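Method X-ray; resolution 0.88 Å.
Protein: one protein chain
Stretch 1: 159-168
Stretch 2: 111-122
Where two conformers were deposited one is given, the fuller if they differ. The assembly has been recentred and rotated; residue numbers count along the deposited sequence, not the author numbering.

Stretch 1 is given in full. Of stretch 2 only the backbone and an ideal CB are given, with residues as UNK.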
# COMPACT_ATOMS: atom_id res chain seq x y z
N LYS A 159 6.65 4.71 -16.33
CA LYS A 159 7.09 6.03 -16.73
C LYS A 159 8.52 6.16 -17.15
O LYS A 159 8.93 7.09 -17.84
CB LYS A 159 6.82 7.05 -15.57
CG LYS A 159 5.33 7.26 -15.27
CD LYS A 159 4.55 7.94 -16.36
CE LYS A 159 3.13 8.13 -16.02
NZ LYS A 159 2.45 8.97 -17.05
N CYS A 160 9.39 5.27 -16.66
CA CYS A 160 10.85 5.43 -16.78
C CYS A 160 11.35 4.68 -18.01
O CYS A 160 11.94 3.60 -17.92
CB CYS A 160 11.54 4.99 -15.54
SG CYS A 160 11.03 5.82 -14.03
N ASN A 161 11.10 5.27 -19.20
CA ASN A 161 11.43 4.61 -20.49
C ASN A 161 12.76 4.99 -21.08
O ASN A 161 13.11 4.55 -22.16
CB ASN A 161 10.33 4.93 -21.49
CG ASN A 161 10.35 6.40 -21.91
OD1 ASN A 161 10.63 7.32 -21.13
ND2 ASN A 161 10.19 6.61 -23.17
N ALA A 162 13.53 5.85 -20.40
CA ALA A 162 14.67 6.49 -20.98
C ALA A 162 15.94 6.25 -20.11
O ALA A 162 16.89 7.02 -20.18
CB ALA A 162 14.47 7.97 -21.22
N GLU A 163 15.99 5.11 -19.39
CA GLU A 163 17.13 4.74 -18.60
C GLU A 163 17.97 3.71 -19.40
O GLU A 163 17.51 3.16 -20.38
CB GLU A 163 16.69 4.13 -17.25
CG GLU A 163 15.78 5.04 -16.46
CD GLU A 163 16.38 6.43 -16.20
OE1 GLU A 163 15.60 7.43 -16.29
OE2 GLU A 163 17.58 6.52 -15.87
N THR A 164 19.15 3.41 -18.90
CA THR A 164 20.02 2.34 -19.44
C THR A 164 19.61 1.00 -18.80
O THR A 164 20.39 0.23 -18.19
CB THR A 164 21.45 2.63 -19.13
OG1 THR A 164 21.70 2.63 -17.73
CG2 THR A 164 21.82 4.05 -19.67
N GLY A 165 18.40 0.66 -19.05
CA GLY A 165 17.72 -0.45 -18.41
C GLY A 165 16.31 -0.02 -18.08
O GLY A 165 15.88 1.06 -18.38
N ASN A 166 15.55 -1.23 -17.30
CA ASN A 166 14.16 -1.17 -17.02
C ASN A 166 13.84 -1.42 -15.56
O ASN A 166 14.45 -2.28 -14.97
CB ASN A 166 13.38 -2.26 -17.84
CG ASN A 166 13.63 -2.19 -19.31
OD1 ASN A 166 13.60 -1.13 -19.83
ND2 ASN A 166 13.97 -3.30 -19.95
N PHE A 167 12.82 -0.72 -15.02
CA PHE A 167 12.32 -1.10 -13.71
C PHE A 167 11.20 -2.14 -13.82
O PHE A 167 10.19 -1.89 -14.49
CB PHE A 167 11.74 0.12 -12.95
CG PHE A 167 12.74 1.18 -12.57
CD1 PHE A 167 13.45 1.04 -11.36
CD2 PHE A 167 13.01 2.29 -13.35
CE1 PHE A 167 14.33 2.02 -11.00
CE2 PHE A 167 13.88 3.29 -12.95
CZ PHE A 167 14.58 3.14 -11.76
N ALA A 168 11.34 -3.24 -13.14
CA ALA A 168 10.32 -4.28 -12.98
C ALA A 168 9.45 -3.90 -11.78
O ALA A 168 9.90 -3.38 -10.76
CB ALA A 168 10.99 -5.64 -12.75
N UNK A 111 9.19 13.94 -13.64
CA UNK A 111 9.14 12.48 -13.65
C UNK A 111 10.43 11.88 -14.14
O UNK A 111 10.96 10.90 -13.57
CB UNK A 111 7.98 11.99 -14.52
N UNK A 112 11.03 12.48 -15.18
CA UNK A 112 12.29 11.94 -15.66
C UNK A 112 13.42 12.09 -14.67
O UNK A 112 14.29 11.22 -14.55
CB UNK A 112 12.68 12.62 -16.98
N UNK A 113 13.43 13.21 -13.88
CA UNK A 113 14.43 13.32 -12.84
C UNK A 113 14.22 12.24 -11.75
O UNK A 113 15.18 11.68 -11.23
CB UNK A 113 14.39 14.72 -12.23
N UNK A 114 12.98 11.99 -11.33
CA UNK A 114 12.68 10.94 -10.39
C UNK A 114 13.26 9.59 -10.90
O UNK A 114 13.93 8.86 -10.17
CB UNK A 114 11.17 10.85 -10.17
N UNK A 115 12.94 9.29 -12.15
CA UNK A 115 13.49 8.07 -12.78
C UNK A 115 15.03 8.02 -12.67
O UNK A 115 15.56 6.97 -12.33
CB UNK A 115 13.07 8.01 -14.25
N UNK A 116 15.66 9.12 -12.99
CA UNK A 116 17.12 9.17 -12.95
C UNK A 116 17.69 9.06 -11.57
O UNK A 116 18.76 8.46 -11.39
CB UNK A 116 17.62 10.47 -13.59
N UNK A 117 17.04 9.62 -10.55
CA UNK A 117 17.51 9.46 -9.19
C UNK A 117 17.45 7.99 -8.78
O UNK A 117 18.41 7.41 -8.22
CB UNK A 117 16.68 10.32 -8.23
N UNK A 118 16.30 7.32 -9.07
CA UNK A 118 16.14 5.94 -8.62
C UNK A 118 16.87 4.90 -9.48
O UNK A 118 17.01 3.77 -9.01
CB UNK A 118 14.65 5.60 -8.58
N UNK A 119 17.31 5.29 -10.68
CA UNK A 119 18.13 4.43 -11.51
C UNK A 119 19.66 4.63 -11.22
O UNK A 119 20.46 3.86 -11.72
CB UNK A 119 17.82 4.71 -12.98
N UNK A 120 19.99 5.72 -10.55
CA UNK A 120 21.39 6.13 -10.31
C UNK A 120 21.96 7.02 -11.43
O UNK A 120 23.10 7.49 -11.24
CB UNK A 120 22.27 4.89 -10.16
N UNK A 121 21.23 7.31 -12.49
CA UNK A 121 21.71 8.21 -13.54
C UNK A 121 21.99 9.62 -13.02
O UNK A 121 22.95 10.26 -13.43
CB UNK A 121 20.69 8.28 -14.68
N UNK A 122 21.11 10.10 -12.16
CA UNK A 122 21.26 11.40 -11.51
C UNK A 122 21.64 11.11 -10.07
O UNK A 122 20.89 10.50 -9.30
CB UNK A 122 19.99 12.24 -11.60

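Stretch 2 opens as a helix, and stretch 1, an irregular segment, runs along one side of it, so the helical repeat decides which positions matter.

Position 111 points its CA-to-CB bond toward stretch 1, with the ideal CB 5.2 Å from K159 CB. The lysine leads its amine away and leaves its aliphatic base here, so a small or medium apolar side chain would suit. The residue is V111, chi1 t, whose CG1 packs 3.7 Å from K159 CB.

Position 112 points sideways, with nothing of stretch 1 within 5.5 Å of its ideal CB. A short side chain would fit but reach nothing; a long polar one could bend back to the carbonyl of K159, which invites a donor. Glutamine, lysine or arginine are candidates. Q112 folds over, chi1 and chi2 both m, and its NE2 donates to K159 O at 3.2 Å. Its OE1 accepts from a water, 2.8 Å from the water oxygen; that water also donates to E163 OE1 and accepts from A162 N, tying three residues together.

Position 113 points away, leaving stretch 1 no say; E113 bonds elsewhere. Position 114 points sideways into space that stretch 1 leaves empty, so many side chains would do, and L114 makes no contact with it.

Position 115 is the most constrained. Its CB points toward stretch 1 and lies 3.0 Å from C160 SG and 3.3 Å from E163 OE1. The first distance is too tight for ordinary packing but natural for a disulfide, so cysteine is the clear reading. C115 SG bonds C160 SG at 2.1 Å with chi3 of -81°, both chi1 angles m, pinning the loop to the helix where the backbones come within 5.5 Å, CA to CA.

At 116 a CB would point away, 4.5 Å from E163 OE1; stretch 1 alone would tolerate a small residue, and G116 is found. Position 117 also points away, so stretch 1 sets no preference, and V117 makes no contact.

Position 118 points sideways, its ideal CB 4.0 Å from F167 CZ, so apolar character suits. F118 offers its CB, 4.3 Å from F167 CZ, while its ring leads away.

Position 119 points toward stretch 1, 3.4 Å from E163 OE2 at the ideal CB and 3.8 Å from F167 CZ. A short donor is wanted: serine or threonine. S119, chi1 p, donates OG to E163 OE2 at 2.8 Å, and the same OG accepts from the backbone N of position 121 at 3.2 Å.

Position 120 leaves the helix with positive phi, which favours glycine; G120 obliges.

Position 121 points toward stretch 1, its ideal CB 3.8 Å from E163 OE2. An acid there calls for a base, lysine or arginine. R121 meets the carboxylate with two hydrogen bonds in a salt bridge, NE to E163 OE2 and NH2 to E163 OE1, each 2.9 Å, so the guanidinium edge matches both oxygens. Its NH2 also makes a weak bond to Q112 O.

Position 122 is out of reach and leaves the choice open; it is I122.

Stretch 2 (111-122) VQELCGVFSGRI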
# COMPACT_ATOMS: atom_id res chain seq x y z
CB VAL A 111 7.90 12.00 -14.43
CG1 VAL A 111 7.95 10.49 -14.67
CG2 VAL A 111 6.63 12.40 -13.67
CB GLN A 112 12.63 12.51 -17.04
CG GLN A 112 11.72 12.00 -18.14
CD GLN A 112 11.63 10.51 -18.18
OE1 GLN A 112 12.66 9.82 -18.29
NE2 GLN A 112 10.44 9.94 -18.02
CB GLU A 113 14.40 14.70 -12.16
CG GLU A 113 15.06 15.79 -13.03
CD GLU A 113 14.80 17.22 -12.51
OE1 GLU A 113 15.57 18.13 -12.93
OE2 GLU A 113 13.82 17.40 -11.74
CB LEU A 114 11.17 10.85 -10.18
CG LEU A 114 10.70 9.71 -9.24
CD1 LEU A 114 10.79 10.09 -7.79
CD2 LEU A 114 9.26 9.32 -9.56
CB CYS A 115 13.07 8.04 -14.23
SG CYS A 115 11.27 7.82 -14.48
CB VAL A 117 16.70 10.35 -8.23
CG1 VAL A 117 16.97 9.98 -6.79
CG2 VAL A 117 17.01 11.83 -8.48
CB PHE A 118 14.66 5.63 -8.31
CG PHE A 118 14.23 6.30 -7.03
CD1 PHE A 118 13.73 7.60 -7.01
CD2 PHE A 118 14.46 5.66 -5.81
CE1 PHE A 118 13.42 8.26 -5.81
CE2 PHE A 118 14.11 6.31 -4.61
CZ PHE A 118 13.59 7.59 -4.60
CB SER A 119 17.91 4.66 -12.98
OG SER A 119 18.51 5.88 -13.35
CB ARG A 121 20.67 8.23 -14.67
CG ARG A 121 20.91 9.27 -15.77
CD ARG A 121 19.95 9.12 -16.90
NE ARG A 121 18.54 9.17 -16.51
CZ ARG A 121 17.83 10.26 -16.40
NH1 ARG A 121 18.38 11.49 -16.54
NH2 ARG A 121 16.54 10.17 -16.12
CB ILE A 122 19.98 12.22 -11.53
CG1 ILE A 122 19.61 12.51 -12.99
CG2 ILE A 122 20.14 13.53 -10.73
CD1 ILE A 122 18.25 13.19 -13.10
O HOH W 1 13.32 7.16 -17.84
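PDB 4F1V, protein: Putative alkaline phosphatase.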